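Local coordinates for acidocalcisomal pyrophosphatase (Trypanosoma brucei brucei, PDB 5C5V), which probably hydrolyses inorganic pyrophosphate to orthophosphate in a magnesium-dependent reaction, at residues Phe212-Thr217 with Gly248-Gly253; Thr217-Pro222 with Lys254-Val259; Tyr189-Met194 with Arg290-Val295; Met272-Asp277 with Lys314-Ala319. All blocks are in the same frame, centred on the assembly; numbering follows the deposited sequence.

How the interactions relate
All four contacts lie in the pyrophosphatase domain. Interactions 1 and 2, with centres about 7 Å apart, share Thr-217 and lay one loop, 212-222, along the neighbouring strands 238-251 and 254-263; together they bring aspartates to a magnesium ion that both contacts touch. Interaction 3, its centre about 17 Å from that of interaction 2, opens earliest in the chain and spans both, setting helix 285-295 against the loop 189-194; Phe-293 there touches Lys-258 of interaction 2. The centre of interaction 4 lies about 19 Å from that of interaction 2, away from the metals. It ties a loop to strand 313-315, a neighbour of 238-251 in the sheet, and to helix 316-336, where Tyr-318 touches Trp-257.

Interaction 1. Residues Phe212-Thr217 with Gly248-Gly253; sequences FEAGVT and GMIDEG. With MG (magnesium ion), chain D.
The turn end of the beta hairpin made by strands 238-251 and 254-263 carries this contact, where Ile-250 and Gly-253 meet Ala-214 and Val-216 of the loop beside it. Val-216 does most of the touching: its CB lies 3.2 Å from Gly-253 O, with CG1 close to the same oxygen. Its other methyl, CG2, reaches the branch methyl CG2 of Ile-250 at 4.1 Å, the two side chains crossing obliquely. Farther along, Ile-250 sends CD1 to 4.0 Å from Ala-214 CB. Small and branched apolar residues suit this contact near the surface, where methyls meet methyls. Ala-214 sits in a type I turn, Phe-212 to Gly-215, while Glu-252 and Gly-253 both have positive phi, as in a type I' turn; at the backbone angles of Gly-215 and Gly-253 a CB would be pressed against the preceding carbonyl oxygen, which suits glycine. Next to Ile-250 on the strand is Asp-251, whose OD2 binds a magnesium ion at 2.3 Å. Two waters share that ion, as does Asp-256, and Asp-251 OD1 forms a salt bridge with Lys-297.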
# COMPACT_ATOMS: atom_id res chain seq x y z
N PHE A 212 24.02 -5.52 31.75
CA PHE A 212 24.05 -5.18 30.34
C PHE A 212 25.29 -4.32 30.04
O PHE A 212 25.89 -3.75 30.95
CB PHE A 212 22.76 -4.46 29.95
CG PHE A 212 21.55 -5.35 30.01
CD1 PHE A 212 21.07 -5.99 28.88
CD2 PHE A 212 20.93 -5.60 31.23
CE1 PHE A 212 19.98 -6.83 28.95
CE2 PHE A 212 19.83 -6.43 31.31
CZ PHE A 212 19.36 -7.05 30.17
N GLU A 213 25.69 -4.28 28.77
CA GLU A 213 26.87 -3.53 28.33
C GLU A 213 26.89 -2.12 28.90
O GLU A 213 27.94 -1.58 29.20
CB GLU A 213 26.93 -3.48 26.79
CG GLU A 213 27.87 -2.42 26.20
N ALA A 214 25.71 -1.54 29.10
CA ALA A 214 25.60 -0.17 29.59
C ALA A 214 25.98 0.01 31.07
O ALA A 214 26.01 1.13 31.56
CB ALA A 214 24.20 0.32 29.36
N GLY A 215 26.27 -1.07 31.79
CA GLY A 215 26.60 -0.96 33.20
C GLY A 215 25.40 -0.95 34.13
O GLY A 215 25.50 -0.51 35.28
N VAL A 216 24.27 -1.47 33.67
CA VAL A 216 23.08 -1.58 34.51
C VAL A 216 22.38 -2.92 34.30
O VAL A 216 22.64 -3.61 33.32
CB VAL A 216 22.06 -0.43 34.21
CG1 VAL A 216 22.67 0.93 34.53
CG2 VAL A 216 21.59 -0.48 32.77
N THR A 217 21.50 -3.28 35.23
CA THR A 217 20.68 -4.48 35.07
C THR A 217 19.35 -4.06 34.43
O THR A 217 19.15 -2.87 34.16
CB THR A 217 20.44 -5.19 36.41
OG1 THR A 217 19.77 -4.30 37.31
CG2 THR A 217 21.77 -5.60 37.03
N GLY A 248 18.28 1.71 22.84
CA GLY A 248 18.87 1.35 24.12
C GLY A 248 18.52 2.29 25.27
O GLY A 248 19.40 2.86 25.91
N MET A 249 17.24 2.42 25.55
CA MET A 249 16.79 3.25 26.66
C MET A 249 17.24 2.72 28.01
O MET A 249 17.04 1.54 28.33
CB MET A 249 15.27 3.36 26.64
CG MET A 249 14.68 4.15 27.78
SD MET A 249 12.89 4.29 27.60
CE MET A 249 12.46 5.19 29.09
N ILE A 250 17.85 3.60 28.81
CA ILE A 250 18.14 3.32 30.22
C ILE A 250 17.16 4.14 31.07
O ILE A 250 17.22 5.36 31.10
CB ILE A 250 19.59 3.71 30.62
CG1 ILE A 250 20.61 3.27 29.57
CG2 ILE A 250 19.96 3.16 32.00
CD1 ILE A 250 20.55 1.83 29.28
N ASP A 251 16.26 3.46 31.77
CA ASP A 251 15.16 4.10 32.47
C ASP A 251 15.32 3.97 33.99
O ASP A 251 15.26 2.85 34.53
CB ASP A 251 13.83 3.46 32.00
CG ASP A 251 12.61 4.15 32.57
OD1 ASP A 251 12.78 5.15 33.30
OD2 ASP A 251 11.48 3.68 32.30
N GLU A 252 15.55 5.08 34.69
CA GLU A 252 15.74 5.04 36.15
C GLU A 252 16.83 4.04 36.56
O GLU A 252 16.68 3.30 37.52
CB GLU A 252 14.42 4.67 36.85
CG GLU A 252 13.29 5.71 36.68
CD GLU A 252 11.88 5.10 36.78
OE1 GLU A 252 11.73 3.86 36.77
OE2 GLU A 252 10.89 5.87 36.87
N GLY A 253 17.92 4.00 35.80
CA GLY A 253 19.03 3.14 36.14
C GLY A 253 18.89 1.68 35.70
O GLY A 253 19.75 0.87 36.03
MG MG D . 10.50 1.82 31.46
O HOH W 1 11.12 0.68 33.27
O HOH W 2 9.69 2.82 29.82

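Interaction 2. Residues Thr217-Pro222 with Lys254-Val259; sequences TGDNDP and KMDWKV. With MG (magnesium ion), chain E; MG (magnesium ion), chain D; 2PN (imidodiphosphoric acid), chain C.
Asp-219 and Asp-256 face each other in the pyrophosphatase active site, where a loop runs beside strand 254-263 through a single beta bridge, Gly-218 with Met-255. Met-255 N gives that bridge a nearly straight hydrogen bond to Thr-217 O, 2.6 Å long; Asp-219 N returns a weak one to Met-255 O. From there the side chain of Asp-219 can be followed outward. Its CB rests 3.7 Å from Lys-254 CB, so the long lysine contributes its apolar stem here, while its NZ bonds weakly to a water that in turn weakly reaches Asp-219 O. A chi1 of 82° sets CG between the backbone N and the carbonyl carbon, and from there the oxygens reach the metal site. Asp-219 OD1 binds one magnesium at 2.2 Å and also accepts from a water held by the second ion; OD2 takes a hydrogen bond from a water on the first ion and a weak one from Asp-221 N. Asp-256 bridges the two ions, OD1 to the first and OD2 to the second, each at 2.0 Å. Imidodiphosphate O5 likewise coordinates both, and Asp-224 completes the first ion's shell. The short approach of Asp-219 OD1 to Asp-256 OD1, 2.8 Å, is tolerable because both bind the same cation. Lys-258 brings a positive charge to Asp-256: its NZ lies 3.0 Å from Asp-256 OD2 in a salt bridge and also donates to Asp-256 O.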
# COMPACT_ATOMS: atom_id res chain seq x y z
N THR A 217 21.50 -3.28 35.23
CA THR A 217 20.68 -4.48 35.07
C THR A 217 19.35 -4.06 34.43
O THR A 217 19.15 -2.87 34.16
CB THR A 217 20.44 -5.19 36.41
OG1 THR A 217 19.77 -4.30 37.31
CG2 THR A 217 21.77 -5.60 37.03
N GLY A 218 18.46 -5.02 34.18
CA GLY A 218 17.21 -4.76 33.47
C GLY A 218 16.10 -4.22 34.34
O GLY A 218 16.20 -4.24 35.57
N ASP A 219 15.01 -3.78 33.72
CA ASP A 219 13.94 -3.13 34.48
C ASP A 219 12.92 -4.14 35.01
O ASP A 219 11.84 -3.76 35.44
CB ASP A 219 13.24 -2.05 33.63
CG ASP A 219 12.18 -2.61 32.68
OD1 ASP A 219 11.24 -1.86 32.38
OD2 ASP A 219 12.28 -3.80 32.26
N ASN A 220 13.29 -5.43 34.98
CA ASN A 220 12.50 -6.49 35.62
C ASN A 220 11.15 -6.76 34.95
O ASN A 220 10.24 -7.29 35.59
CB ASN A 220 12.28 -6.15 37.10
CG ASN A 220 11.97 -7.37 37.95
OD1 ASN A 220 12.41 -8.48 37.65
ND2 ASN A 220 11.21 -7.17 39.03
N ASP A 221 11.02 -6.41 33.68
CA ASP A 221 9.77 -6.53 32.93
C ASP A 221 10.01 -7.24 31.61
O ASP A 221 11.15 -7.36 31.16
CB ASP A 221 9.15 -5.15 32.64
CG ASP A 221 8.06 -4.75 33.62
OD1 ASP A 221 7.27 -5.61 34.03
OD2 ASP A 221 7.98 -3.55 33.98
N PRO A 222 8.94 -7.72 30.96
CA PRO A 222 9.11 -8.19 29.58
C PRO A 222 9.71 -7.10 28.70
O PRO A 222 9.56 -5.92 29.01
CB PRO A 222 7.69 -8.53 29.15
CG PRO A 222 6.96 -8.78 30.40
CD PRO A 222 7.55 -7.87 31.42
N LYS A 254 17.84 1.34 34.96
CA LYS A 254 17.66 -0.04 34.50
C LYS A 254 17.67 -0.12 32.97
O LYS A 254 17.18 0.79 32.31
CB LYS A 254 16.33 -0.63 34.99
CG LYS A 254 15.87 -0.25 36.39
CD LYS A 254 16.74 -0.76 37.50
CE LYS A 254 16.14 -0.30 38.82
NZ LYS A 254 14.70 -0.68 38.93
N MET A 255 18.20 -1.20 32.41
CA MET A 255 18.15 -1.42 30.97
C MET A 255 16.70 -1.60 30.54
O MET A 255 15.94 -2.36 31.13
CB MET A 255 18.98 -2.63 30.55
CG MET A 255 19.38 -2.64 29.07
SD MET A 255 20.63 -1.38 28.69
CE MET A 255 19.87 -0.58 27.27
N ASP A 256 16.30 -0.86 29.51
CA ASP A 256 14.89 -0.81 29.15
C ASP A 256 14.75 -0.67 27.65
O ASP A 256 14.14 0.29 27.16
CB ASP A 256 14.21 0.33 29.90
CG ASP A 256 12.74 0.12 30.07
OD1 ASP A 256 12.27 -1.03 29.88
OD2 ASP A 256 12.04 1.10 30.41
N TRP A 257 15.34 -1.62 26.92
CA TRP A 257 15.29 -1.67 25.47
C TRP A 257 13.91 -1.37 24.95
O TRP A 257 12.92 -1.84 25.50
CB TRP A 257 15.71 -3.04 24.94
CG TRP A 257 17.07 -3.50 25.29
CD1 TRP A 257 17.40 -4.46 26.20
CD2 TRP A 257 18.31 -3.05 24.73
NE1 TRP A 257 18.76 -4.64 26.25
CE2 TRP A 257 19.35 -3.79 25.35
CE3 TRP A 257 18.65 -2.10 23.75
CZ2 TRP A 257 20.69 -3.60 25.03
CZ3 TRP A 257 19.98 -1.92 23.44
CH2 TRP A 257 20.99 -2.67 24.08
N LYS A 258 13.86 -0.60 23.87
CA LYS A 258 12.60 -0.32 23.19
C LYS A 258 12.70 -0.81 21.76
O LYS A 258 13.35 -0.18 20.92
CB LYS A 258 12.28 1.17 23.23
CG LYS A 258 12.01 1.71 24.64
CD LYS A 258 10.63 1.32 25.13
CE LYS A 258 10.37 1.87 26.52
NZ LYS A 258 11.22 1.21 27.54
N VAL A 259 12.09 -1.96 21.49
CA VAL A 259 12.17 -2.54 20.16
C VAL A 259 11.19 -1.86 19.22
O VAL A 259 10.01 -1.67 19.55
CB VAL A 259 11.89 -4.07 20.18
CG1 VAL A 259 11.86 -4.63 18.76
CG2 VAL A 259 12.94 -4.79 21.02
MG MG E . 10.36 -1.54 30.36
MG MG D . 10.50 1.82 31.46
P1 2PN C . 7.44 2.61 32.31
O1 2PN C . 6.68 2.16 33.59
O2 2PN C . 8.96 2.60 32.63
O3 2PN C . 6.91 3.99 31.86
N1 2PN C . 7.10 1.57 31.10
P2 2PN C . 7.62 0.02 31.02
O4 2PN C . 7.25 -0.76 32.33
O5 2PN C . 9.13 0.07 30.89
O6 2PN C . 7.02 -0.65 29.86
O HOH W 3 12.68 -2.51 38.13
O HOH W 1 11.12 0.68 33.27
O HOH W 4 10.99 -3.61 29.89
O HOH W 5 8.86 -2.44 31.18
O HOH W 2 9.69 2.82 29.82

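Interaction 3. Residues Tyr189-Met194 with Arg290-Val295; sequences YKHGDM and REWFRV
Trp-292 projects from helix 285-295 into a hollow formed by the loop 189-194, making an aromatic cluster with Tyr-189 and His-191. The indole is the bump, a broad flat group that can be gripped on both faces and at its rim. Its outermost carbon, CH2, stands 3.5 Å above the centre of the Tyr-189 ring, an edge-to-face (T-shaped) pair with planes at 78°. Over one indole face lies the methyl of Met-194. The methionine chain bends at its last torsions, chi3 62° placing CE 4.0 Å from the centroid of the six-membered ring in a CH-pi contact; SD, 4.9 Å from the same centroid, makes a Met-aromatic contact. The opposite face receives the edge of His-191, whose CD2 comes within 3.5 Å of Trp-292 NE1. Thus a flexible thioether fits one side and a compact ring the other. At the indole edge, near its plane, sits Gly-192 O; the backbone angles of Gly-192 would jam a CB against the preceding carbonyl oxygen. Met-194 CE also touches Phe-293, 3.9 Å from its CZ. The cluster lies close to a subunit boundary: Arg-163 of the second subunit donates to His-191 O, and Asp-193 of that subunit packs on Trp-292. On the helix side, one turn along, the branched Val-295 offers CG2 to His-191, 3.5 Å from both NE2 and CE1.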
# COMPACT_ATOMS: atom_id res chain seq x y z
N TYR A 189 -0.50 8.56 31.32
CA TYR A 189 0.62 9.40 30.91
C TYR A 189 0.26 10.87 31.05
O TYR A 189 -0.77 11.32 30.55
CB TYR A 189 1.00 9.13 29.46
CG TYR A 189 1.68 7.83 29.20
CD1 TYR A 189 2.66 7.35 30.06
CD2 TYR A 189 1.35 7.08 28.08
CE1 TYR A 189 3.29 6.16 29.80
CE2 TYR A 189 1.97 5.89 27.82
CZ TYR A 189 2.94 5.43 28.68
OH TYR A 189 3.57 4.24 28.40
N LYS A 190 1.11 11.62 31.73
CA LYS A 190 0.89 13.04 31.87
C LYS A 190 1.43 13.78 30.65
O LYS A 190 0.86 14.78 30.20
CB LYS A 190 1.53 13.55 33.15
CG LYS A 190 1.20 14.97 33.48
CD LYS A 190 1.76 15.32 34.85
CE LYS A 190 1.71 16.81 35.13
NZ LYS A 190 2.48 17.11 36.37
N HIS A 191 2.52 13.26 30.09
CA HIS A 191 3.23 13.92 28.99
C HIS A 191 2.39 14.08 27.74
O HIS A 191 2.50 15.08 27.03
CB HIS A 191 4.49 13.13 28.65
CG HIS A 191 5.29 13.71 27.52
ND1 HIS A 191 5.73 15.01 27.51
CD2 HIS A 191 5.74 13.15 26.37
CE1 HIS A 191 6.40 15.24 26.39
NE2 HIS A 191 6.44 14.12 25.69
N GLY A 192 1.55 13.08 27.46
CA GLY A 192 0.70 13.07 26.29
C GLY A 192 0.30 11.65 25.96
O GLY A 192 0.57 10.72 26.72
N ASP A 193 -0.33 11.46 24.80
CA ASP A 193 -0.68 10.13 24.37
C ASP A 193 0.52 9.38 23.79
O ASP A 193 1.46 9.99 23.24
CB ASP A 193 -1.81 10.17 23.34
CG ASP A 193 -3.08 10.74 23.91
OD1 ASP A 193 -3.73 10.03 24.71
OD2 ASP A 193 -3.45 11.89 23.57
N MET A 194 0.49 8.07 23.96
CA MET A 194 1.37 7.15 23.26
C MET A 194 0.90 7.15 21.82
O MET A 194 -0.29 6.96 21.56
CB MET A 194 1.29 5.74 23.90
CG MET A 194 2.00 4.62 23.14
SD MET A 194 3.77 4.92 22.97
CE MET A 194 4.27 4.93 24.69
N ARG A 290 12.24 8.38 20.15
CA ARG A 290 13.37 8.61 21.05
C ARG A 290 13.07 9.77 21.99
O ARG A 290 13.33 9.68 23.20
CB ARG A 290 14.66 8.87 20.27
CG ARG A 290 15.89 9.19 21.15
CD ARG A 290 17.19 9.16 20.32
NE ARG A 290 16.93 9.78 19.03
CZ ARG A 290 17.32 9.30 17.86
NH1 ARG A 290 18.05 8.20 17.78
NH2 ARG A 290 16.98 9.94 16.76
N GLU A 291 12.51 10.85 21.44
CA GLU A 291 12.25 12.05 22.23
C GLU A 291 11.12 11.85 23.24
O GLU A 291 11.24 12.27 24.39
CB GLU A 291 11.91 13.22 21.29
CG GLU A 291 11.53 14.50 22.04
CD GLU A 291 12.69 15.18 22.75
OE1 GLU A 291 13.86 14.75 22.60
OE2 GLU A 291 12.42 16.16 23.48
N TRP A 292 10.03 11.23 22.81
CA TRP A 292 8.94 10.92 23.71
C TRP A 292 9.44 10.10 24.93
O TRP A 292 9.16 10.44 26.09
CB TRP A 292 7.85 10.15 22.96
CG TRP A 292 6.53 10.16 23.65
CD1 TRP A 292 5.47 11.00 23.39
CD2 TRP A 292 6.11 9.30 24.72
NE1 TRP A 292 4.42 10.69 24.24
CE2 TRP A 292 4.79 9.66 25.06
CE3 TRP A 292 6.73 8.26 25.42
CZ2 TRP A 292 4.08 9.02 26.07
CZ3 TRP A 292 6.02 7.62 26.42
CH2 TRP A 292 4.71 8.01 26.74
N PHE A 293 10.22 9.06 24.68
CA PHE A 293 10.72 8.23 25.78
C PHE A 293 11.81 8.94 26.57
O PHE A 293 12.01 8.65 27.75
CB PHE A 293 11.23 6.88 25.28
CG PHE A 293 10.14 5.90 25.01
CD1 PHE A 293 9.29 5.50 26.04
CD2 PHE A 293 9.94 5.38 23.74
CE1 PHE A 293 8.26 4.60 25.80
CE2 PHE A 293 8.91 4.49 23.50
CZ PHE A 293 8.07 4.10 24.54
N ARG A 294 12.48 9.90 25.93
CA ARG A 294 13.51 10.66 26.62
C ARG A 294 12.89 11.52 27.72
O ARG A 294 13.38 11.53 28.85
CB ARG A 294 14.30 11.56 25.66
CG ARG A 294 15.46 12.29 26.35
CD ARG A 294 16.22 13.25 25.42
NE ARG A 294 15.42 14.43 25.11
CZ ARG A 294 15.43 15.54 25.85
NH1 ARG A 294 16.19 15.63 26.93
NH2 ARG A 294 14.67 16.56 25.50
N VAL A 295 11.78 12.19 27.40
CA VAL A 295 11.28 13.24 28.27
C VAL A 295 9.98 12.94 29.03
O VAL A 295 9.60 13.71 29.91
CB VAL A 295 11.01 14.56 27.48
CG1 VAL A 295 12.22 14.96 26.67
CG2 VAL A 295 9.79 14.40 26.56

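Interaction 4. Residues Met272-Asp277 with Lys314-Ala319; sequences MKDIHD and KDKEYA
Asp-274 and Lys-316 join a loop to the first turn of helix 316-336, and hydrogen bonds do most of the work. Asp-274 OD1 takes a bond from Lys-316 N, 2.9 Å, on its syn side, and one from its own neighbour Ile-275 N, 2.6 Å, on its anti side. Two backbone donors therefore hold one oxygen and fix the carboxylate, which is presented with CG anti to the backbone N (chi1 -152°). The other oxygen, Asp-274 OD2, accepts from a water 2.7 Å away, which in turn accepts from Glu-317 N. Lys-316 answers with its tip: its chain runs extended beyond CG, and NZ donates to Lys-273 O at 2.7 Å, in the carbonyl plane. Just before the helix Asp-315 is the N-cap, its OD1 accepting from Tyr-318 N at 3.1 Å; in the loop, Asp-274 opens a type I turn that ends at Asp-277, whose OD2 accepts from Lys-273 N. Apolar contact is smaller and comes from Ile-275, whose methyl CG2 rests 3.6 Å from Asp-315 CA, a buried spot suited to a branched hydrocarbon. Charge adds a further term, since Asp-274 OD2 and Asp-315 OD2 are only 4.4 Å apart. Two short acids suit this place because the first backbone N-H groups of a helix need acceptors. The positive end of the helix, together with the lysine nearby, would offset their mutual repulsion and probably favour both carboxylates in the ionised form.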
# COMPACT_ATOMS: atom_id res chain seq x y z
N MET A 272 9.55 -2.19 4.56
CA MET A 272 10.38 -1.87 5.71
C MET A 272 11.22 -3.08 6.05
O MET A 272 10.71 -4.07 6.59
CB MET A 272 9.51 -1.43 6.89
CG MET A 272 8.58 -0.30 6.53
SD MET A 272 9.36 1.27 6.90
CE MET A 272 8.88 1.50 8.61
N LYS A 273 12.50 -3.04 5.71
CA LYS A 273 13.32 -4.23 5.83
C LYS A 273 14.37 -4.14 6.92
O LYS A 273 14.82 -5.17 7.41
CB LYS A 273 13.98 -4.55 4.49
CG LYS A 273 12.96 -4.77 3.38
CD LYS A 273 13.58 -5.36 2.15
CE LYS A 273 12.52 -5.75 1.12
NZ LYS A 273 13.16 -6.48 -0.03
N ASP A 274 14.72 -2.93 7.33
CA ASP A 274 15.62 -2.76 8.46
C ASP A 274 15.38 -1.38 9.03
O ASP A 274 14.56 -0.64 8.51
CB ASP A 274 17.08 -2.94 8.05
CG ASP A 274 17.96 -3.44 9.20
OD1 ASP A 274 17.63 -3.15 10.37
OD2 ASP A 274 18.97 -4.13 8.94
N ILE A 275 16.09 -1.03 10.09
CA ILE A 275 15.77 0.18 10.83
C ILE A 275 15.95 1.43 9.95
O ILE A 275 15.27 2.45 10.13
CB ILE A 275 16.64 0.29 12.11
CG1 ILE A 275 16.14 1.43 12.99
CG2 ILE A 275 18.11 0.43 11.77
CD1 ILE A 275 14.73 1.24 13.47
N HIS A 276 16.82 1.32 8.95
CA HIS A 276 17.14 2.44 8.08
C HIS A 276 15.98 2.79 7.16
O HIS A 276 15.90 3.91 6.67
CB HIS A 276 18.38 2.11 7.26
CG HIS A 276 19.51 1.58 8.08
ND1 HIS A 276 20.33 2.38 8.84
CD2 HIS A 276 19.96 0.31 8.26
CE1 HIS A 276 21.24 1.64 9.45
NE2 HIS A 276 21.03 0.37 9.13
N ASP A 277 15.07 1.85 6.94
CA ASP A 277 13.93 2.13 6.09
C ASP A 277 12.88 2.98 6.77
O ASP A 277 11.99 3.51 6.11
CB ASP A 277 13.28 0.83 5.61
CG ASP A 277 14.12 0.11 4.61
OD1 ASP A 277 14.82 0.81 3.84
OD2 ASP A 277 14.11 -1.15 4.59
N LYS A 314 19.68 0.67 16.95
CA LYS A 314 20.44 -0.43 16.37
C LYS A 314 19.58 -1.15 15.35
O LYS A 314 18.36 -1.02 15.37
CB LYS A 314 20.91 -1.39 17.45
CG LYS A 314 21.76 -0.75 18.52
CD LYS A 314 23.04 -0.17 17.93
CE LYS A 314 24.19 -1.16 18.04
NZ LYS A 314 25.43 -0.60 17.45
N ASP A 315 20.20 -1.90 14.45
CA ASP A 315 19.43 -2.54 13.38
C ASP A 315 18.72 -3.82 13.86
O ASP A 315 18.79 -4.20 15.03
CB ASP A 315 20.35 -2.82 12.19
CG ASP A 315 21.45 -3.82 12.49
OD1 ASP A 315 21.38 -4.54 13.51
OD2 ASP A 315 22.41 -3.87 11.70
N LYS A 316 18.02 -4.47 12.94
CA LYS A 316 17.18 -5.60 13.29
C LYS A 316 17.97 -6.83 13.74
O LYS A 316 17.52 -7.55 14.62
CB LYS A 316 16.28 -5.97 12.12
CG LYS A 316 17.00 -6.54 10.94
CD LYS A 316 15.99 -6.99 9.89
CE LYS A 316 16.69 -7.51 8.65
NZ LYS A 316 15.71 -7.70 7.57
N GLU A 317 19.15 -7.05 13.16
CA GLU A 317 19.98 -8.17 13.56
C GLU A 317 20.32 -8.02 15.04
O GLU A 317 20.28 -8.98 15.81
CB GLU A 317 21.26 -8.25 12.72
CG GLU A 317 22.22 -9.36 13.14
CD GLU A 317 23.59 -9.28 12.46
OE1 GLU A 317 23.84 -8.31 11.71
OE2 GLU A 317 24.43 -10.19 12.67
N TYR A 318 20.63 -6.80 15.45
CA TYR A 318 20.96 -6.50 16.83
C TYR A 318 19.74 -6.64 17.75
O TYR A 318 19.84 -7.15 18.86
CB TYR A 318 21.54 -5.09 16.94
CG TYR A 318 22.18 -4.79 18.26
CD1 TYR A 318 23.54 -4.97 18.45
CD2 TYR A 318 21.42 -4.35 19.33
CE1 TYR A 318 24.13 -4.71 19.66
CE2 TYR A 318 22.00 -4.09 20.54
CZ TYR A 318 23.35 -4.27 20.70
OH TYR A 318 23.92 -4.00 21.92
N ALA A 319 18.59 -6.18 17.28
CA ALA A 319 17.36 -6.23 18.06
C ALA A 319 16.93 -7.68 18.29
O ALA A 319 16.42 -8.02 19.35
CB ALA A 319 16.24 -5.44 17.36
O HOH W 6 20.17 -6.09 10.36